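PDB 4HVT: post-proline cleaving enzyme, which probably hydrolyses peptide bonds on the carboxyl side of proline in short peptides, as a serine peptidase of the prolyl oligopeptidase family. Local coordinates for residues M148-K153 and L182-F187; S456-K461 and N515-G520. All coordinates share one frame; numbering follows the deposited sequence.

Contact 1: M148-K153 and L182-F187; sequences MSFGGK and LLEGKF
In the beta-propeller domain, the hairpin turn after strand 143-150 meets the chain leading into strand 185-186 through Phe150, Lys153, Leu182 and Glu184. The turn from Phe150 to Lys153 is of type II', with Gly151 at positive phi. Lys153 NZ forms a salt bridge with Glu184 OE1 at 2.7 Å. The ammonium group arrives on the syn side of that oxygen, 19° out of the carboxylate plane. A bend at chi3 of Lys153 (-70°) carries NZ across the Glu184 side chain. Two waters add to the grip. One accepts from Phe150 N and donates to Glu184 OE1; the other donates to Glu184 OE2 at 2.7 Å and accepts only weakly from Lys153 NZ. Glu184 OE2 also lies at the edge of the Phe150 ring, 3.9 Å from CE2, with ring and carboxylate planes nearly perpendicular. The apolar part is small: Leu182 CD2 approaches Phe150 CE2 at 3.8 Å. Lys153 NZ also forms a salt bridge with Glu155, which probably spreads its charge over two acids. Strand 155-162 lies between strands 143-150 and 185-186 in the antiparallel sheet, and its Phe157 touches both Phe150 and Leu182.

Contact 2: S456-K461 and N515-G520; sequences SFDGVK and NIRGGG. With EDO (1,2-ethanediol), chain D.
The charged part of this contact is a two-pronged salt bridge between Asp458 and the end of Arg517. Arg517 NH1 donates to Asp458 OD2 at 2.9 Å, close to the guanidinium plane and into the syn lone pair. Arg517 NH2 donates to Asp458 OD1 at 3.1 Å, a less straight bond with an N-H...O angle of 149°. The two flat groups are twisted 46° apart, which tilts this second bond out of both planes. The pair of bonds restricts rotation of the guanidinium.

Backbone hydrogen bonding shapes the acid's side. Ser456 to Gly459 form a type I turn, closed by Gly459 N to Ser456 O at 3.0 Å. Asp458 OD1 also accepts from Val460 N at 3.3 Å, making an Asx turn. Val460 N and Arg517 NH2 reach this oxygen from opposite faces of the carboxylate. With chi1 at 64°, the Asp458 carboxylate turns back over its own turn to meet both.

Apolar contact covers part of one guanidinium face. Val460 CB lies 3.4 Å above the plane, toward the rim, and its CG2 comes within 3.3 Å of Arg517 NH1. Phe457 CE1 approaches Arg517 NH2 obliquely at 3.7 Å.

Asp541, on helix 536-551, forms a salt bridge with Arg517 NE and a hydrogen bond with Ser456 OG. In the mixed sheet of the alpha/beta-hydrolase part, the contact ties the turn between strands 447-455 and 461-469 to the loop after strand 510-514. Helix 536-551 lies beside Phe457, and Trp526 of helix 524-528 touches Val460 and Arg517.

Contact 1 and contact 2 belong to the two halves of the prolyl oligopeptidase fold. Contact 1 is in the beta-propeller; contact 2 is in the alpha/beta-hydrolase part. Their centres are 37 Å apart, on opposite sides of the chain's centre, and their nearest atoms are about 19 Å apart. Contact 1 closes along the chain before contact 2 opens. The probable catalytic triad is Ser566, Asp649 and His682. Contact 1 touches sequence neighbours of two of these: Lys153 meets Gln650, Phe187 meets Arg651, and Gly152 is hydrogen-bonded through its backbone to Asp679. The ethanediol at contact 2, hydrogen-bonded to Lys461 O, probably comes from the crystallisation liquor.

Contact 1: M148-K153 and L182-F187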
ATOM      1  N   MET A 148      14.881   5.399   6.290  1.00 11.70           N
ATOM      2  CA  MET A 148      15.494   5.491   4.964  1.00 12.71           C
ATOM      3  C   MET A 148      15.778   4.102   4.412  1.00 12.61           C
ATOM      4  O   MET A 148      15.964   3.135   5.163  1.00 12.32           O
ATOM      5  CB  MET A 148      16.810   6.274   5.011  1.00 14.84           C
ATOM      6  CG  MET A 148      16.638   7.723   5.371  1.00 16.35           C
ATOM      7  SD  MET A 148      18.258   8.516   5.575  1.00 20.20           S
ATOM      8  CE  MET A 148      18.778   7.976   7.106  1.00 19.13           C
ATOM      9  N   SER A 149      15.813   4.004   3.092  1.00 12.45           N
ATOM     10  CA  SER A 149      16.254   2.778   2.437  1.00 12.93           C
ATOM     11  C   SER A 149      17.161   3.133   1.272  1.00 13.82           C
ATOM     12  O   SER A 149      17.140   4.255   0.748  1.00 13.93           O
ATOM     13  CB  SER A 149      15.044   1.994   1.930  1.00 12.66           C
ATOM     14  OG  SER A 149      14.295   2.758   0.967  1.00 12.35           O
ATOM     15  N   PHE A 150      17.961   2.172   0.833  1.00 14.15           N
ATOM     16  CA  PHE A 150      18.688   2.354  -0.423  1.00 14.91           C
ATOM     17  C   PHE A 150      17.754   1.923  -1.551  1.00 15.13           C
ATOM     18  O   PHE A 150      17.313   0.763  -1.629  1.00 15.58           O
ATOM     19  CB  PHE A 150      20.003   1.575  -0.420  1.00 15.31           C
ATOM     20  CG  PHE A 150      20.970   2.049   0.618  1.00 15.71           C
ATOM     21  CD1 PHE A 150      21.366   3.380   0.651  1.00 16.39           C
ATOM     22  CD2 PHE A 150      21.465   1.176   1.591  1.00 16.30           C
ATOM     23  CE1 PHE A 150      22.247   3.846   1.628  1.00 17.07           C
ATOM     24  CE2 PHE A 150      22.362   1.635   2.560  1.00 16.84           C
ATOM     25  CZ  PHE A 150      22.746   2.964   2.574  1.00 17.08           C
ATOM     26  N   GLY A 151      17.412   2.880  -2.406  1.00 15.52           N
ATOM     27  CA  GLY A 151      16.390   2.625  -3.445  1.00 15.34           C
ATOM     28  C   GLY A 151      15.102   2.084  -2.882  1.00 14.75           C
ATOM     29  O   GLY A 151      14.692   2.454  -1.751  1.00 14.53           O
ATOM     30  N   GLY A 152      14.488   1.173  -3.643  1.00 14.59           N
ATOM     31  CA  GLY A 152      13.203   0.607  -3.285  1.00 14.45           C
ATOM     32  C   GLY A 152      13.339  -0.707  -2.544  1.00 14.21           C
ATOM     33  O   GLY A 152      12.383  -1.527  -2.549  1.00 14.87           O
ATOM     34  N   LYS A 153      14.471  -0.928  -1.867  1.00 14.16           N
ATOM     35  CA  LYS A 153      14.547  -2.100  -1.012  1.00 13.98           C
ATOM     36  C   LYS A 153      13.491  -2.048   0.112  1.00 12.29           C
ATOM     37  O   LYS A 153      13.091  -0.957   0.552  1.00 11.47           O
ATOM     38  CB  LYS A 153      15.928  -2.238  -0.378  1.00 15.62           C
ATOM     39  CG  LYS A 153      17.009  -2.602  -1.384  1.00 17.90           C
ATOM     40  CD  LYS A 153      18.224  -3.257  -0.764  1.00 21.02           C
ATOM     41  CE  LYS A 153      19.006  -2.258   0.043  1.00 22.68           C
ATOM     42  NZ  LYS A 153      20.024  -3.067   0.759  1.00 24.39           N
ATOM     43  N   LEU A 182      26.710  -0.565   8.623  1.00 15.20           N
ATOM     44  CA  LEU A 182      25.276  -0.284   8.714  1.00 15.01           C
ATOM     45  C   LEU A 182      24.446  -1.561   8.576  1.00 14.95           C
ATOM     46  O   LEU A 182      24.629  -2.355   7.604  1.00 15.60           O
ATOM     47  CB  LEU A 182      24.896   0.668   7.589  1.00 15.29           C
ATOM     48  CG  LEU A 182      23.402   1.125   7.548  1.00 14.95           C
ATOM     49  CD1 LEU A 182      23.053   2.009   8.720  1.00 14.98           C
ATOM     50  CD2 LEU A 182      23.091   1.893   6.294  1.00 15.25           C
ATOM     51  N   LEU A 183      23.555  -1.772   9.549  1.00 14.42           N
ATOM     52  CA  LEU A 183      22.711  -2.924   9.572  1.00 14.42           C
ATOM     53  C   LEU A 183      21.340  -2.544   8.987  1.00 14.24           C
ATOM     54  O   LEU A 183      20.819  -1.473   9.294  1.00 14.98           O
ATOM     55  CB  LEU A 183      22.580  -3.412  10.983  1.00 14.41           C
ATOM     56  CG  LEU A 183      23.910  -3.809  11.651  1.00 15.62           C
ATOM     57  CD1 LEU A 183      23.645  -3.982  13.132  1.00 15.92           C
ATOM     58  CD2 LEU A 183      24.477  -5.055  11.047  1.00 16.22           C
ATOM     59  N   GLU A 184      20.826  -3.375   8.094  1.00 13.98           N
ATOM     60  CA  GLU A 184      19.531  -3.147   7.454  1.00 13.53           C
ATOM     61  C   GLU A 184      18.605  -4.290   7.745  1.00 12.51           C
ATOM     62  O   GLU A 184      19.060  -5.412   7.967  1.00 12.94           O
ATOM     63  CB  GLU A 184      19.710  -3.022   5.955  1.00 14.26           C
ATOM     64  CG  GLU A 184      20.554  -1.831   5.521  1.00 15.30           C
ATOM     65  CD  GLU A 184      20.918  -1.894   4.041  1.00 16.81           C
ATOM     66  OE1 GLU A 184      20.016  -1.895   3.199  1.00 16.59           O
ATOM     67  OE2 GLU A 184      22.114  -2.061   3.709  1.00 18.88           O
ATOM     68  N   GLY A 185      17.316  -4.031   7.745  1.00 11.24           N
ATOM     69  CA  GLY A 185      16.336  -5.084   7.963  1.00 10.47           C
ATOM     70  C   GLY A 185      15.034  -4.718   7.282  1.00 10.15           C
ATOM     71  O   GLY A 185      14.704  -3.536   7.230  1.00  9.83           O
ATOM     72  N   LYS A 186      14.319  -5.729   6.751  1.00  9.94           N
ATOM     73  CA  LYS A 186      13.065  -5.432   6.043  1.00  9.79           C
ATOM     74  C   LYS A 186      12.029  -4.850   6.999  1.00  9.58           C
ATOM     75  O   LYS A 186      11.582  -5.483   7.955  1.00  9.20           O
ATOM     76  CB  LYS A 186      12.483  -6.643   5.329  1.00 10.15           C
ATOM     77  CG  LYS A 186      13.302  -7.112   4.157  1.00 10.98           C
ATOM     78  CD  LYS A 186      12.509  -8.051   3.256  1.00 11.33           C
ATOM     79  CE  LYS A 186      12.082  -9.309   3.969  1.00 11.30           C
ATOM     80  NZ  LYS A 186      11.241 -10.133   3.047  1.00 11.61           N
ATOM     81  N   PHE A 187      11.634  -3.629   6.709  1.00  9.64           N
ATOM     82  CA  PHE A 187      10.689  -2.847   7.518  1.00 10.13           C
ATOM     83  C   PHE A 187      11.105  -2.793   9.004  1.00  9.92           C
ATOM     84  O   PHE A 187      10.289  -2.812   9.910  1.00  9.95           O
ATOM     85  CB  PHE A 187       9.260  -3.323   7.304  1.00 10.67           C
ATOM     86  CG  PHE A 187       8.821  -3.232   5.866  1.00 11.70           C
ATOM     87  CD1 PHE A 187       8.719  -1.994   5.237  1.00 12.90           C
ATOM     88  CD2 PHE A 187       8.624  -4.365   5.123  1.00 12.96           C
ATOM     89  CE1 PHE A 187       8.330  -1.887   3.910  1.00 14.10           C
ATOM     90  CE2 PHE A 187       8.263  -4.270   3.802  1.00 13.79           C
ATOM     91  CZ  PHE A 187       8.134  -3.050   3.200  1.00 13.97           C
TER
HETATM   92  O   HOH W   1      18.107   0.033   2.632  1.00 12.77           O
HETATM   93  O   HOH W   2      23.189  -2.327   1.240  1.00 31.65           O

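Contact 2: S456-K461 and N515-G520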
ATOM      1  N   SER A 456     -21.735 -11.950 -11.381  1.00 19.24           N
ATOM      2  CA  SER A 456     -20.703 -12.962 -11.509  1.00 19.77           C
ATOM      3  C   SER A 456     -21.321 -14.333 -11.711  1.00 20.75           C
ATOM      4  O   SER A 456     -22.569 -14.497 -11.706  1.00 21.48           O
ATOM      5  CB  SER A 456     -19.753 -12.945 -10.331  1.00 18.95           C
ATOM      6  OG  SER A 456     -18.529 -13.650 -10.612  1.00 19.11           O
ATOM      7  N   PHE A 457     -20.446 -15.293 -11.935  1.00 21.66           N
ATOM      8  CA  PHE A 457     -20.823 -16.674 -12.245  1.00 22.76           C
ATOM      9  C   PHE A 457     -21.778 -17.327 -11.258  1.00 23.43           C
ATOM     10  O   PHE A 457     -22.528 -18.234 -11.674  1.00 24.63           O
ATOM     11  CB  PHE A 457     -19.583 -17.569 -12.376  1.00 23.83           C
ATOM     12  CG  PHE A 457     -18.974 -17.960 -11.056  1.00 23.63           C
ATOM     13  CD1 PHE A 457     -18.396 -16.994 -10.230  1.00 23.64           C
ATOM     14  CD2 PHE A 457     -18.959 -19.299 -10.619  1.00 25.08           C
ATOM     15  CE1 PHE A 457     -17.807 -17.322  -9.020  1.00 22.81           C
ATOM     16  CE2 PHE A 457     -18.373 -19.617  -9.377  1.00 24.68           C
ATOM     17  CZ  PHE A 457     -17.798 -18.646  -8.599  1.00 24.08           C
ATOM     18  N   ASP A 458     -21.752 -16.896  -9.993  1.00 22.25           N
ATOM     19  CA  ASP A 458     -22.611 -17.430  -8.902  1.00 22.47           C
ATOM     20  C   ASP A 458     -23.757 -16.491  -8.511  1.00 22.93           C
ATOM     21  O   ASP A 458     -24.369 -16.635  -7.444  1.00 23.75           O
ATOM     22  CB  ASP A 458     -21.757 -17.795  -7.663  1.00 21.66           C
ATOM     23  CG  ASP A 458     -21.081 -16.590  -7.033  1.00 20.73           C
ATOM     24  OD1 ASP A 458     -21.154 -15.489  -7.638  1.00 20.00           O
ATOM     25  OD2 ASP A 458     -20.427 -16.750  -5.971  1.00 19.87           O
ATOM     26  N   GLY A 459     -24.063 -15.510  -9.358  1.00 23.31           N
ATOM     27  CA  GLY A 459     -25.139 -14.530  -9.071  1.00 23.42           C
ATOM     28  C   GLY A 459     -24.782 -13.313  -8.206  1.00 22.36           C
ATOM     29  O   GLY A 459     -25.566 -12.319  -8.149  1.00 22.77           O
ATOM     30  N   VAL A 460     -23.634 -13.358  -7.524  1.00 21.34           N
ATOM     31  CA  VAL A 460     -23.116 -12.213  -6.734  1.00 20.10           C
ATOM     32  C   VAL A 460     -22.796 -10.970  -7.599  1.00 19.58           C
ATOM     33  O   VAL A 460     -22.177 -11.051  -8.678  1.00 18.39           O
ATOM     34  CB  VAL A 460     -21.844 -12.657  -5.909  1.00 19.95           C
ATOM     35  CG1 VAL A 460     -21.219 -11.512  -5.120  1.00 19.23           C
ATOM     36  CG2 VAL A 460     -22.167 -13.778  -4.913  1.00 20.37           C
ATOM     37  N   LYS A 461     -23.299  -9.816  -7.144  1.00 19.89           N
ATOM     38  CA  LYS A 461     -23.000  -8.533  -7.742  1.00 19.98           C
ATOM     39  C   LYS A 461     -21.635  -7.973  -7.371  1.00 18.82           C
ATOM     40  O   LYS A 461     -21.279  -7.848  -6.188  1.00 20.09           O
ATOM     41  CB  LYS A 461     -24.076  -7.498  -7.412  1.00 21.15           C
ATOM     42  CG  LYS A 461     -25.529  -7.916  -7.600  1.00 23.35           C
ATOM     43  CD  LYS A 461     -25.867  -8.327  -9.004  1.00 24.45           C
ATOM     44  CE  LYS A 461     -27.373  -8.607  -9.076  1.00 26.70           C
ATOM     45  NZ  LYS A 461     -27.781  -9.256 -10.331  1.00 28.75           N
ATOM     46  N   ASN A 515     -14.191  -4.027  -8.273  1.00 12.99           N
ATOM     47  CA  ASN A 515     -14.066  -4.381  -6.875  1.00 12.30           C
ATOM     48  C   ASN A 515     -14.338  -5.858  -6.652  1.00 11.99           C
ATOM     49  O   ASN A 515     -15.286  -6.319  -5.978  1.00 12.08           O
ATOM     50  CB  ASN A 515     -15.004  -3.464  -6.067  1.00 12.76           C
ATOM     51  CG  ASN A 515     -14.633  -2.009  -6.249  1.00 13.13           C
ATOM     52  OD1 ASN A 515     -15.313  -1.288  -6.956  1.00 14.39           O
ATOM     53  ND2 ASN A 515     -13.547  -1.576  -5.606  1.00 12.68           N
ATOM     54  N   ILE A 516     -13.462  -6.634  -7.226  1.00 11.84           N
ATOM     55  CA  ILE A 516     -13.626  -8.073  -7.215  1.00 11.75           C
ATOM     56  C   ILE A 516     -13.384  -8.741  -5.855  1.00 11.35           C
ATOM     57  O   ILE A 516     -12.727  -8.189  -4.952  1.00 10.71           O
ATOM     58  CB  ILE A 516     -12.692  -8.737  -8.264  1.00 11.92           C
ATOM     59  CG1 ILE A 516     -11.198  -8.693  -7.844  1.00 11.30           C
ATOM     60  CG2 ILE A 516     -12.992  -8.130  -9.653  1.00 12.23           C
ATOM     61  CD1 ILE A 516     -10.218  -9.176  -8.934  1.00 11.65           C
ATOM     62  N   ARG A 517     -13.966  -9.915  -5.690  1.00 11.57           N
ATOM     63  CA  ARG A 517     -13.751 -10.658  -4.426  1.00 11.37           C
ATOM     64  C   ARG A 517     -12.273 -10.995  -4.223  1.00 10.95           C
ATOM     65  O   ARG A 517     -11.501 -10.970  -5.167  1.00 11.01           O
ATOM     66  CB  ARG A 517     -14.675 -11.860  -4.336  1.00 11.98           C
ATOM     67  CG  ARG A 517     -16.100 -11.451  -3.986  1.00 12.43           C
ATOM     68  CD  ARG A 517     -17.092 -12.576  -4.081  1.00 13.25           C
ATOM     69  NE  ARG A 517     -17.365 -12.975  -5.476  1.00 14.16           N
ATOM     70  CZ  ARG A 517     -18.257 -13.898  -5.835  1.00 15.12           C
ATOM     71  NH1 ARG A 517     -18.983 -14.525  -4.910  1.00 16.15           N
ATOM     72  NH2 ARG A 517     -18.411 -14.203  -7.107  1.00 15.48           N
ATOM     73  N   GLY A 518     -11.864 -11.272  -2.970  1.00 10.58           N
ATOM     74  CA  GLY A 518     -10.441 -11.308  -2.585  1.00  9.98           C
ATOM     75  C   GLY A 518     -10.109  -9.971  -1.911  1.00  9.53           C
ATOM     76  O   GLY A 518      -9.229  -9.853  -1.052  1.00  9.18           O
ATOM     77  N   GLY A 519     -10.786  -8.912  -2.367  1.00  9.62           N
ATOM     78  CA  GLY A 519     -10.641  -7.589  -1.737  1.00  9.27           C
ATOM     79  C   GLY A 519     -11.468  -7.506  -0.473  1.00  9.28           C
ATOM     80  O   GLY A 519     -12.010  -8.503  -0.019  1.00  9.48           O
ATOM     81  N   GLY A 520     -11.491  -6.302   0.124  1.00  9.19           N
ATOM     82  CA  GLY A 520     -12.189  -6.039   1.388  1.00  9.18           C
ATOM     83  C   GLY A 520     -13.376  -5.085   1.315  1.00  9.58           C
ATOM     84  O   GLY A 520     -13.857  -4.638   2.348  1.00  9.42           O
TER
HETATM   85  C1  EDO D 803     -22.802  -5.703  -3.721  1.00 35.63           C
HETATM   86  O1  EDO D 803     -24.142  -5.771  -3.199  1.00 37.07           O
HETATM   87  C2  EDO D 803     -22.007  -6.896  -3.237  1.00 33.98           C
HETATM   88  O2  EDO D 803     -22.553  -8.096  -3.771  1.00 32.53           O